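Local coordinates for protein catalase-3 (PDB 4AJ9) that breaks down hydrogen peroxide to water and oxygen at a heme iron, probably protecting the fungal cell from peroxide damage, at residues H120-R125 with P269-A274; D1-L6 with F320-Q325; Q483-K486 with V491-R494. One frame throughout, in Å; residues are numbered along the deposited sequence.

Contact 1 and segment 320-325 of contact 2 belong to the catalase region, while 1-6 is the start of the chain; the centres of the two contacts are about 17 Å apart and their nearest atoms about 6 Å apart, without touching. The side chain of Phe122 in contact 1 is about 6 Å from a bound heme, that of Glu322 in contact 2 about 11 Å from a bound heme. Contact 2, joining the N-terminus to helix 319-324, spans a stretch of chain that includes both strands of contact 1. Contact 3 follows later in the sequence, between helices 474-487 and 489-499, its centre about 34 Å from that of contact 1 and about 47 Å from that of contact 2, away from the annotated sites.

Contact 1. Residues H120-R125 with P269-A274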
ATOM      1  N   HIS C 120      -9.339 -21.123  19.717  1.00  2.80           N
ATOM      2  CA  HIS C 120      -8.110 -21.349  18.961  1.00  5.68           C
ATOM      3  C   HIS C 120      -8.411 -21.700  17.520  1.00  6.37           C
ATOM      4  O   HIS C 120      -9.304 -22.507  17.250  1.00  3.90           O
ATOM      5  CB  HIS C 120      -7.290 -22.482  19.583  1.00  4.30           C
ATOM      6  CG  HIS C 120      -6.782 -22.160  20.948  1.00  5.08           C
ATOM      7  ND1 HIS C 120      -7.619 -22.021  22.033  1.00  5.87           N
ATOM      8  CD2 HIS C 120      -5.535 -21.875  21.393  1.00  6.74           C
ATOM      9  CE1 HIS C 120      -6.906 -21.696  23.097  1.00 10.39           C
ATOM     10  NE2 HIS C 120      -5.638 -21.599  22.736  1.00  8.80           N
ATOM     11  N   GLY C 121      -7.639 -21.116  16.608  1.00  4.71           N
ATOM     12  CA  GLY C 121      -7.728 -21.449  15.196  1.00  4.16           C
ATOM     13  C   GLY C 121      -7.041 -22.768  14.871  1.00  5.33           C
ATOM     14  O   GLY C 121      -6.077 -23.165  15.534  1.00  4.94           O
ATOM     15  N   PHE C 122      -7.539 -23.445  13.841  1.00  6.55           N
ATOM     16  CA  PHE C 122      -7.015 -24.740  13.401  1.00  2.93           C
ATOM     17  C   PHE C 122      -7.292 -24.741  11.911  1.00  6.80           C
ATOM     18  O   PHE C 122      -8.322 -25.237  11.461  1.00  5.33           O
ATOM     19  CB  PHE C 122      -7.787 -25.873  14.079  1.00  8.46           C
ATOM     20  CG  PHE C 122      -7.196 -27.259  13.881  1.00  7.63           C
ATOM     21  CD1 PHE C 122      -6.625 -27.642  12.678  1.00  6.58           C
ATOM     22  CD2 PHE C 122      -7.253 -28.195  14.912  1.00  7.08           C
ATOM     23  CE1 PHE C 122      -6.102 -28.921  12.517  1.00  8.99           C
ATOM     24  CE2 PHE C 122      -6.743 -29.476  14.757  1.00  7.06           C
ATOM     25  CZ  PHE C 122      -6.166 -29.843  13.562  1.00  9.06           C
ATOM     26  N   ALA C 123      -6.399 -24.120  11.148  1.00  5.29           N
ATOM     27  CA  ALA C 123      -6.664 -23.885   9.734  1.00  2.79           C
ATOM     28  C   ALA C 123      -5.766 -24.766   8.911  1.00  3.07           C
ATOM     29  O   ALA C 123      -4.554 -24.759   9.098  1.00  2.75           O
ATOM     30  CB  ALA C 123      -6.426 -22.410   9.381  1.00  4.29           C
ATOM     31  N   THR C 124      -6.357 -25.503   7.976  1.00  4.52           N
ATOM     32  CA  THR C 124      -5.626 -26.499   7.202  1.00  2.21           C
ATOM     33  C   THR C 124      -5.774 -26.229   5.719  1.00  5.28           C
ATOM     34  O   THR C 124      -6.889 -26.098   5.224  1.00  3.96           O
ATOM     35  CB  THR C 124      -6.226 -27.903   7.414  1.00  5.50           C
ATOM     36  OG1 THR C 124      -6.221 -28.231   8.807  1.00  5.93           O
ATOM     37  CG2 THR C 124      -5.450 -28.952   6.604  1.00  2.52           C
ATOM     38  N   ARG C 125      -4.660 -26.173   5.001  1.00  4.76           N
ATOM     39  CA  ARG C 125      -4.734 -26.115   3.547  1.00  3.68           C
ATOM     40  C   ARG C 125      -4.356 -27.462   2.941  1.00  5.74           C
ATOM     41  O   ARG C 125      -3.307 -28.033   3.271  1.00  5.64           O
ATOM     42  CB  ARG C 125      -3.800 -25.039   2.985  1.00  2.28           C
ATOM     43  CG  ARG C 125      -3.616 -25.143   1.459  1.00  2.90           C
ATOM     44  CD  ARG C 125      -3.086 -23.830   0.899  1.00  6.76           C
ATOM     45  NE  ARG C 125      -3.997 -22.749   1.251  1.00  3.79           N
ATOM     46  CZ  ARG C 125      -3.665 -21.469   1.305  1.00  5.07           C
ATOM     47  NH1 ARG C 125      -2.425 -21.084   1.011  1.00  2.55           N
ATOM     48  NH2 ARG C 125      -4.584 -20.569   1.660  1.00  2.84           N
ATOM     49  N   PRO C 269       2.804 -34.855  15.034  1.00  7.01           N
ATOM     50  CA  PRO C 269       1.433 -35.076  15.504  1.00  8.28           C
ATOM     51  C   PRO C 269       0.503 -35.453  14.351  1.00 10.77           C
ATOM     52  O   PRO C 269       0.753 -35.052  13.205  1.00  8.67           O
ATOM     53  CB  PRO C 269       1.055 -33.710  16.087  1.00  7.41           C
ATOM     54  CG  PRO C 269       1.837 -32.728  15.249  1.00  8.38           C
ATOM     55  CD  PRO C 269       3.126 -33.422  14.883  1.00  9.82           C
ATOM     56  N   SER C 270      -0.542 -36.227  14.649  1.00  6.19           N
ATOM     57  CA  SER C 270      -1.546 -36.595  13.657  1.00  8.94           C
ATOM     58  C   SER C 270      -2.954 -36.268  14.129  1.00  8.97           C
ATOM     59  O   SER C 270      -3.206 -36.152  15.328  1.00  7.67           O
ATOM     60  CB  SER C 270      -1.465 -38.084  13.307  1.00  9.64           C
ATOM     61  OG  SER C 270      -0.208 -38.384  12.744  1.00 12.43           O
ATOM     62  N   TRP C 271      -3.854 -36.105  13.157  1.00  6.00           N
ATOM     63  CA  TRP C 271      -5.280 -35.961  13.409  1.00  8.96           C
ATOM     64  C   TRP C 271      -6.003 -36.755  12.346  1.00 11.13           C
ATOM     65  O   TRP C 271      -5.615 -36.733  11.169  1.00  7.74           O
ATOM     66  CB  TRP C 271      -5.733 -34.508  13.257  1.00  6.41           C
ATOM     67  CG  TRP C 271      -5.246 -33.558  14.301  1.00  9.66           C
ATOM     68  CD1 TRP C 271      -5.946 -33.101  15.380  1.00  9.51           C
ATOM     69  CD2 TRP C 271      -3.968 -32.920  14.352  1.00  6.54           C
ATOM     70  NE1 TRP C 271      -5.185 -32.219  16.099  1.00  6.20           N
ATOM     71  CE2 TRP C 271      -3.959 -32.095  15.495  1.00 11.09           C
ATOM     72  CE3 TRP C 271      -2.824 -32.975  13.547  1.00  5.08           C
ATOM     73  CZ2 TRP C 271      -2.852 -31.331  15.856  1.00  7.34           C
ATOM     74  CZ3 TRP C 271      -1.725 -32.211  13.904  1.00  7.38           C
ATOM     75  CH2 TRP C 271      -1.746 -31.397  15.049  1.00  6.49           C
ATOM     76  N   GLU C 272      -7.062 -37.450  12.737  1.00  7.21           N
ATOM     77  CA  GLU C 272      -7.894 -38.091  11.724  1.00  6.02           C
ATOM     78  C   GLU C 272      -8.927 -37.088  11.235  1.00  5.24           C
ATOM     79  O   GLU C 272      -9.477 -36.320  12.024  1.00  5.93           O
ATOM     80  CB  GLU C 272      -8.531 -39.382  12.257  1.00 12.85           C
ATOM     81  CG  GLU C 272      -7.571 -40.585  12.158  1.00  8.63           C
ATOM     82  CD  GLU C 272      -8.060 -41.816  12.883  1.00 15.12           C
ATOM     83  OE1 GLU C 272      -9.025 -41.715  13.665  1.00 21.85           O
ATOM     84  OE2 GLU C 272      -7.466 -42.893  12.663  1.00 31.36           O
ATOM     85  N   LEU C 273      -9.150 -37.063   9.926  1.00  6.50           N
ATOM     86  CA  LEU C 273     -10.237 -36.279   9.358  1.00  5.15           C
ATOM     87  C   LEU C 273     -11.498 -37.127   9.413  1.00 10.52           C
ATOM     88  O   LEU C 273     -11.523 -38.225   8.876  1.00 12.44           O
ATOM     89  CB  LEU C 273      -9.949 -35.935   7.893  1.00  5.54           C
ATOM     90  CG  LEU C 273     -11.021 -35.066   7.222  1.00  7.09           C
ATOM     91  CD1 LEU C 273     -11.224 -33.759   7.983  1.00  3.27           C
ATOM     92  CD2 LEU C 273     -10.658 -34.791   5.773  1.00  8.78           C
ATOM     93  N   ALA C 274     -12.540 -36.613  10.054  1.00  8.52           N
ATOM     94  CA  ALA C 274     -13.797 -37.337  10.139  1.00 11.46           C
ATOM     95  C   ALA C 274     -14.923 -36.401   9.751  1.00  6.70           C
ATOM     96  O   ALA C 274     -14.777 -35.176   9.830  1.00  9.12           O
ATOM     97  CB  ALA C 274     -14.005 -37.873  11.547  1.00  8.30           C
TER
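Phe122 drives the edge of its ring against one face of the Trp271 indole, an edge-to-face (T-shaped) pair with planes at 75° and the centroid of the phenyl 4.8 Å from that of the five-membered ring. Two neighbouring atoms do the touching. Phe122 CE2 lies 3.4 Å from Trp271 NE1, and Phe122 CZ is 3.7 Å from Trp271 CE2, standing above the indole but displaced toward its rim. With CG anti to the backbone N (chi1 -171°), the Phe122 side chain reaches from strand 121-128 toward strand 270-278; Trp271 has CG beside the backbone N (chi1 -69°), which turns an indole face to the incoming edge. The two strands are not paired in the curled antiparallel sheet of the catalase beta-barrel; the rings meet between them, in the barrel interior. Further aromatics continue the cluster: Trp230 stacks on Phe122, and Phe103 meets Phe122 edge to face and also lies against Trp271. The indole NH is spent on the carbonyl oxygen of Met206, which helps fix the rotation of the ring. Met310 and Leu312 of strand 305-314 add apolar packing, against Phe122 and Trp271 respectively. Gly121 and Phe122 belong to the heme pocket, and the side chain of Phe122 lies about 6 Å from that of Asn138, a predicted active-site residue.

Contact 2. Residues D1-L6 with F320-Q325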
ATOM      1  N   ASP C   1       8.574 -35.463   1.768  1.00 39.63           N
ATOM      2  CA  ASP C   1       8.840 -34.073   2.138  1.00 47.07           C
ATOM      3  C   ASP C   1       7.775 -33.120   1.581  1.00 28.84           C
ATOM      4  O   ASP C   1       7.810 -32.753   0.402  1.00 28.39           O
ATOM      5  CB  ASP C   1      10.238 -33.650   1.677  1.00 37.54           C
ATOM      6  CG  ASP C   1      10.505 -32.169   1.900  1.00 45.83           C
ATOM      7  OD1 ASP C   1      10.085 -31.628   2.945  1.00 33.73           O
ATOM      8  OD2 ASP C   1      11.134 -31.543   1.023  1.00 51.77           O
ATOM      9  N   ALA C   2       6.835 -32.726   2.440  1.00 30.83           N
ATOM     10  CA  ALA C   2       5.720 -31.868   2.037  1.00 35.17           C
ATOM     11  C   ALA C   2       6.170 -30.509   1.513  1.00 32.25           C
ATOM     12  O   ALA C   2       5.425 -29.853   0.782  1.00 27.49           O
ATOM     13  CB  ALA C   2       4.727 -31.688   3.191  1.00 16.64           C
ATOM     14  N   ARG C   3       7.377 -30.088   1.895  1.00 21.99           N
ATOM     15  CA  ARG C   3       7.930 -28.805   1.445  1.00 29.65           C
ATOM     16  C   ARG C   3       8.659 -28.874   0.098  1.00 27.46           C
ATOM     17  O   ARG C   3       9.160 -27.859  -0.382  1.00 24.06           O
ATOM     18  CB  ARG C   3       8.887 -28.224   2.491  1.00 21.94           C
ATOM     19  CG  ARG C   3       8.245 -27.872   3.822  1.00 23.25           C
ATOM     20  CD  ARG C   3       9.226 -27.153   4.763  1.00 23.88           C
ATOM     21  NE  ARG C   3       9.460 -25.767   4.360  1.00 15.82           N
ATOM     22  CZ  ARG C   3      10.505 -25.364   3.643  1.00 18.57           C
ATOM     23  NH1 ARG C   3      11.428 -26.239   3.253  1.00 21.70           N
ATOM     24  NH2 ARG C   3      10.627 -24.086   3.314  1.00 19.98           N
ATOM     25  N   GLN C   4       8.720 -30.059  -0.507  1.00 23.28           N
ATOM     26  CA  GLN C   4       9.500 -30.247  -1.734  1.00 32.87           C
ATOM     27  C   GLN C   4       9.349 -29.097  -2.739  1.00 21.89           C
ATOM     28  O   GLN C   4      10.336 -28.624  -3.307  1.00 22.52           O
ATOM     29  CB  GLN C   4       9.143 -31.575  -2.409  1.00 35.37           C
ATOM     30  CG  GLN C   4       9.990 -31.890  -3.635  1.00 26.62           C
ATOM     31  CD  GLN C   4      11.458 -32.089  -3.292  1.00 53.03           C
ATOM     32  OE1 GLN C   4      11.793 -32.702  -2.278  1.00 49.53           O
ATOM     33  NE2 GLN C   4      12.341 -31.564  -4.138  1.00 58.80           N
ATOM     34  N   ARG C   5       8.113 -28.650  -2.947  1.00 19.51           N
ATOM     35  CA  ARG C   5       7.821 -27.656  -3.977  1.00 24.52           C
ATOM     36  C   ARG C   5       8.467 -26.308  -3.661  1.00 34.50           C
ATOM     37  O   ARG C   5       8.723 -25.502  -4.563  1.00 20.39           O
ATOM     38  CB  ARG C   5       6.305 -27.495  -4.154  1.00 21.50           C
ATOM     39  CG  ARG C   5       5.636 -26.763  -3.003  1.00 18.50           C
ATOM     40  CD  ARG C   5       4.117 -26.865  -3.046  1.00 16.13           C
ATOM     41  NE  ARG C   5       3.524 -26.238  -1.868  1.00 16.78           N
ATOM     42  CZ  ARG C   5       3.461 -26.814  -0.673  1.00 17.03           C
ATOM     43  NH1 ARG C   5       3.947 -28.040  -0.507  1.00 15.48           N
ATOM     44  NH2 ARG C   5       2.916 -26.167   0.350  1.00 13.91           N
ATOM     45  N   LEU C   6       8.740 -26.074  -2.379  1.00 17.34           N
ATOM     46  CA  LEU C   6       9.308 -24.802  -1.932  1.00 18.45           C
ATOM     47  C   LEU C   6      10.824 -24.696  -2.147  1.00 21.88           C
ATOM     48  O   LEU C   6      11.397 -23.601  -2.054  1.00 17.20           O
ATOM     49  CB  LEU C   6       8.969 -24.547  -0.454  1.00 17.70           C
ATOM     50  CG  LEU C   6       7.489 -24.422  -0.086  1.00 17.11           C
ATOM     51  CD1 LEU C   6       7.333 -24.256   1.414  1.00  9.98           C
ATOM     52  CD2 LEU C   6       6.828 -23.264  -0.835  1.00 16.78           C
ATOM     53  N   PHE C 320       8.336 -16.133   8.602  1.00  4.80           N
ATOM     54  CA  PHE C 320       7.629 -15.029   7.956  1.00  6.48           C
ATOM     55  C   PHE C 320       7.142 -15.409   6.559  1.00  3.47           C
ATOM     56  O   PHE C 320       5.980 -15.171   6.214  1.00  6.18           O
ATOM     57  CB  PHE C 320       8.485 -13.755   7.868  1.00  3.56           C
ATOM     58  CG  PHE C 320       7.823 -12.645   7.069  1.00  4.66           C
ATOM     59  CD1 PHE C 320       7.959 -12.595   5.693  1.00  5.45           C
ATOM     60  CD2 PHE C 320       7.050 -11.674   7.697  1.00  5.08           C
ATOM     61  CE1 PHE C 320       7.352 -11.598   4.951  1.00  6.81           C
ATOM     62  CE2 PHE C 320       6.441 -10.666   6.954  1.00  5.13           C
ATOM     63  CZ  PHE C 320       6.597 -10.637   5.578  1.00  4.10           C
ATOM     64  N   ALA C 321       8.034 -15.971   5.750  1.00  3.86           N
ATOM     65  CA  ALA C 321       7.705 -16.288   4.356  1.00  4.87           C
ATOM     66  C   ALA C 321       6.577 -17.304   4.275  1.00  4.54           C
ATOM     67  O   ALA C 321       5.758 -17.269   3.359  1.00  5.86           O
ATOM     68  CB  ALA C 321       8.934 -16.824   3.628  1.00  2.98           C
ATOM     69  N   GLU C 322       6.561 -18.212   5.241  1.00  2.21           N
ATOM     70  CA  GLU C 322       5.619 -19.325   5.247  1.00  3.20           C
ATOM     71  C   GLU C 322       4.424 -19.088   6.168  1.00  6.69           C
ATOM     72  O   GLU C 322       3.315 -18.800   5.695  1.00  5.51           O
ATOM     73  CB  GLU C 322       6.356 -20.629   5.591  1.00  7.06           C
ATOM     74  CG  GLU C 322       7.419 -20.966   4.567  1.00  6.12           C
ATOM     75  CD  GLU C 322       8.262 -22.180   4.931  1.00  8.41           C
ATOM     76  OE1 GLU C 322       7.702 -23.294   5.042  1.00 10.93           O
ATOM     77  OE2 GLU C 322       9.491 -22.013   5.094  1.00  5.75           O
ATOM     78  N   THR C 323       4.654 -19.188   7.478  1.00  6.36           N
ATOM     79  CA  THR C 323       3.582 -19.056   8.455  1.00  4.53           C
ATOM     80  C   THR C 323       2.905 -17.675   8.444  1.00  3.92           C
ATOM     81  O   THR C 323       1.678 -17.587   8.386  1.00  5.81           O
ATOM     82  CB  THR C 323       4.074 -19.381   9.876  1.00  3.62           C
ATOM     83  OG1 THR C 323       4.651 -20.701   9.898  1.00  5.58           O
ATOM     84  CG2 THR C 323       2.908 -19.320  10.869  1.00  2.78           C
ATOM     85  N   GLU C 324       3.687 -16.600   8.518  1.00  3.15           N
ATOM     86  CA  GLU C 324       3.078 -15.267   8.580  1.00  2.67           C
ATOM     87  C   GLU C 324       2.345 -14.889   7.287  1.00  3.44           C
ATOM     88  O   GLU C 324       1.250 -14.319   7.331  1.00  5.42           O
ATOM     89  CB  GLU C 324       4.114 -14.187   8.923  1.00  2.99           C
ATOM     90  CG  GLU C 324       3.489 -12.815   9.203  1.00  4.23           C
ATOM     91  CD  GLU C 324       2.658 -12.794  10.485  1.00  8.30           C
ATOM     92  OE1 GLU C 324       2.845 -13.705  11.323  1.00  6.52           O
ATOM     93  OE2 GLU C 324       1.833 -11.862  10.661  1.00  4.43           O
ATOM     94  N   GLN C 325       2.948 -15.209   6.142  1.00  2.80           N
ATOM     95  CA  GLN C 325       2.391 -14.824   4.854  1.00  2.39           C
ATOM     96  C   GLN C 325       1.247 -15.709   4.347  1.00  6.40           C
ATOM     97  O   GLN C 325       0.473 -15.272   3.517  1.00  3.35           O
ATOM     98  CB  GLN C 325       3.479 -14.728   3.778  1.00  3.37           C
ATOM     99  CG  GLN C 325       4.385 -13.508   3.919  1.00  3.26           C
ATOM    100  CD  GLN C 325       5.196 -13.204   2.657  1.00  5.94           C
ATOM    101  OE1 GLN C 325       5.234 -12.063   2.192  1.00  6.15           O
ATOM    102  NE2 GLN C 325       5.865 -14.214   2.119  1.00  5.45           N
TER
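Arg3 and Leu6 approach Glu322 from a compact N-terminal turn, with the backbones well apart: the nearest CA atoms, those of Leu6 and Glu322, are 9.8 Å from each other. Residues 1-4 form a type I beta turn running into a 3-10 segment, while 320-324 is helical with a wider pi-type turn. Arg3 bends at chi3 (74°) and offers its guanidinium side-on, NE and NH2 each taking one carboxylate oxygen of Glu322. The bond from Arg3 NE to Glu322 OE1 is 3.1 Å and nearly straight (166°), in the guanidinium plane and on the syn side of the acid, somewhat out of the carboxylate plane. Arg3 NH2 reaches Glu322 OE2 at 3.0 Å, but less straight, from above that plane; the two groups are turned 40° apart. Leu6 CD1 lies 3.8 Å from Glu322 OE1. Second partners fix both ends: Glu10 pairs with Arg3 NH1, His72 bonds Glu322 OE1, and the backbone NH groups of Met317 and Asn318 bond OE2. A leucine in place of Arg3 would probably leave the buried Glu322 without its arginine countercharge and Glu10 without a partner in this network. Ile390 of a neighbouring subunit packs on Glu322, placing the ion pair beside an interface. Buried and surrounded by donors, the carboxylate is likely to remain ionised while tying the N-terminus to helix 319-324.

Contact 3. Residues Q483-K486 with V491-R494; sequences QLNK and VAKR
Asn485, with CG anti to its backbone N (chi1 -170°), swings OD1 to 4.0 Å from Ala492 CB; Leu484 has CG beside the backbone N (chi1 -67°) and touches Ala492 through CB. The methyl of Ala492 carries the contact. It points at the neighbouring helix and lies 3.6 Å from Asn485 CA, against backbone as much as side chain, while Leu484 CB is 4.2 Å from Ala492 CB. A side chain this small lets the helices come close, the CA atoms of Asn485 and Ala492 standing 4.9 Å apart. Helices 474-487 and 489-499 are consecutive in the catalase-related immune-responsive region, joined by a short turn at Ser488, and this contact lies where the chain turns between them. Beyond the pair, Ile464 of helix 454-468 and Phe191 of helix 187-193 pack on Leu484. The amide of Asn485 is held at both ends: OD1 accepts from the side chain of Asn489 at the turn, and ND2 donates to the carbonyl oxygen of Gln505. Van der Waals contact thus joins the two segments directly, while the buried amide finds its hydrogen bonds elsewhere in the chain.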
ATOM      1  N   GLN C 483     -28.509 -13.999  32.054  1.00  8.29           N
ATOM      2  CA  GLN C 483     -28.281 -14.911  30.935  1.00  7.75           C
ATOM      3  C   GLN C 483     -27.785 -16.283  31.369  1.00  8.57           C
ATOM      4  O   GLN C 483     -28.252 -17.301  30.861  1.00  9.29           O
ATOM      5  CB  GLN C 483     -27.330 -14.287  29.911  1.00  9.65           C
ATOM      6  CG  GLN C 483     -27.903 -13.044  29.264  1.00  3.70           C
ATOM      7  CD  GLN C 483     -29.183 -13.328  28.501  1.00 11.58           C
ATOM      8  OE1 GLN C 483     -29.259 -14.299  27.749  1.00 10.25           O
ATOM      9  NE2 GLN C 483     -30.193 -12.482  28.688  1.00 12.20           N
ATOM     10  N   LEU C 484     -26.827 -16.330  32.289  1.00  6.91           N
ATOM     11  CA  LEU C 484     -26.339 -17.633  32.733  1.00  6.88           C
ATOM     12  C   LEU C 484     -27.492 -18.435  33.318  1.00 10.39           C
ATOM     13  O   LEU C 484     -27.575 -19.641  33.124  1.00  9.86           O
ATOM     14  CB  LEU C 484     -25.244 -17.483  33.786  1.00 10.73           C
ATOM     15  CG  LEU C 484     -23.936 -16.871  33.287  1.00 11.31           C
ATOM     16  CD1 LEU C 484     -22.981 -16.690  34.462  1.00 10.67           C
ATOM     17  CD2 LEU C 484     -23.312 -17.743  32.194  1.00  5.42           C
ATOM     18  N   ASN C 485     -28.369 -17.740  34.041  1.00  7.73           N
ATOM     19  CA  ASN C 485     -29.501 -18.371  34.697  1.00  9.07           C
ATOM     20  C   ASN C 485     -30.469 -19.047  33.730  1.00 10.70           C
ATOM     21  O   ASN C 485     -31.219 -19.944  34.126  1.00 13.70           O
ATOM     22  CB  ASN C 485     -30.276 -17.350  35.535  1.00 14.93           C
ATOM     23  CG  ASN C 485     -31.330 -18.011  36.422  1.00 12.90           C
ATOM     24  OD1 ASN C 485     -31.068 -19.039  37.036  1.00 12.02           O
ATOM     25  ND2 ASN C 485     -32.523 -17.436  36.467  1.00 14.18           N
ATOM     26  N   LYS C 486     -30.477 -18.600  32.477  1.00 10.10           N
ATOM     27  CA  LYS C 486     -31.354 -19.179  31.468  1.00 11.33           C
ATOM     28  C   LYS C 486     -30.786 -20.499  30.981  1.00 12.35           C
ATOM     29  O   LYS C 486     -31.486 -21.325  30.389  1.00 13.82           O
ATOM     30  CB  LYS C 486     -31.543 -18.220  30.289  1.00 13.84           C
ATOM     31  CG  LYS C 486     -32.469 -17.065  30.578  1.00  6.71           C
ATOM     32  CD  LYS C 486     -32.575 -16.172  29.361  1.00 16.10           C
ATOM     33  CE  LYS C 486     -33.268 -14.852  29.684  1.00 30.46           C
ATOM     34  NZ  LYS C 486     -34.717 -15.016  29.983  1.00 28.15           N
ATOM     35  N   VAL C 491     -25.557 -22.994  37.824  1.00 14.72           N
ATOM     36  CA  VAL C 491     -24.404 -22.265  37.313  1.00  8.55           C
ATOM     37  C   VAL C 491     -24.481 -20.808  37.740  1.00  7.01           C
ATOM     38  O   VAL C 491     -23.508 -20.248  38.252  1.00 11.99           O
ATOM     39  CB  VAL C 491     -24.288 -22.351  35.775  1.00  9.56           C
ATOM     40  CG1 VAL C 491     -23.271 -21.322  35.269  1.00  9.13           C
ATOM     41  CG2 VAL C 491     -23.860 -23.744  35.351  1.00  9.09           C
ATOM     42  N   ALA C 492     -25.645 -20.194  37.546  1.00  8.66           N
ATOM     43  CA  ALA C 492     -25.807 -18.785  37.880  1.00  8.13           C
ATOM     44  C   ALA C 492     -25.630 -18.553  39.383  1.00 14.98           C
ATOM     45  O   ALA C 492     -25.001 -17.579  39.792  1.00 12.52           O
ATOM     46  CB  ALA C 492     -27.162 -18.267  37.397  1.00 10.85           C
ATOM     47  N   LYS C 493     -26.181 -19.450  40.200  1.00 13.40           N
ATOM     48  CA  LYS C 493     -25.998 -19.381  41.656  1.00 10.10           C
ATOM     49  C   LYS C 493     -24.514 -19.410  42.028  1.00 12.95           C
ATOM     50  O   LYS C 493     -24.013 -18.549  42.773  1.00  9.17           O
ATOM     51  CB  LYS C 493     -26.766 -20.517  42.357  1.00 14.78           C
ATOM     52  CG  LYS C 493     -28.278 -20.258  42.471  1.00 21.12           C
ATOM     53  CD  LYS C 493     -29.061 -21.535  42.780  1.00 30.52           C
ATOM     54  CE  LYS C 493     -28.757 -22.075  44.165  1.00 46.42           C
ATOM     55  NZ  LYS C 493     -29.305 -21.192  45.236  1.00 50.31           N
ATOM     56  N   ARG C 494     -23.799 -20.382  41.478  1.00 10.55           N
ATOM     57  CA  ARG C 494     -22.398 -20.552  41.821  1.00  8.99           C
ATOM     58  C   ARG C 494     -21.538 -19.372  41.353  1.00  9.03           C
ATOM     59  O   ARG C 494     -20.654 -18.919  42.078  1.00 12.02           O
ATOM     60  CB  ARG C 494     -21.894 -21.906  41.310  1.00  8.18           C
ATOM     61  CG  ARG C 494     -22.486 -23.060  42.112  1.00 15.14           C
ATOM     62  CD  ARG C 494     -22.512 -24.362  41.343  1.00 11.25           C
ATOM     63  NE  ARG C 494     -21.202 -24.998  41.276  1.00 12.70           N
ATOM     64  CZ  ARG C 494     -20.978 -26.166  40.680  1.00 11.04           C
ATOM     65  NH1 ARG C 494     -21.978 -26.828  40.098  1.00 14.22           N
ATOM     66  NH2 ARG C 494     -19.760 -26.677  40.662  1.00 12.57           N
TER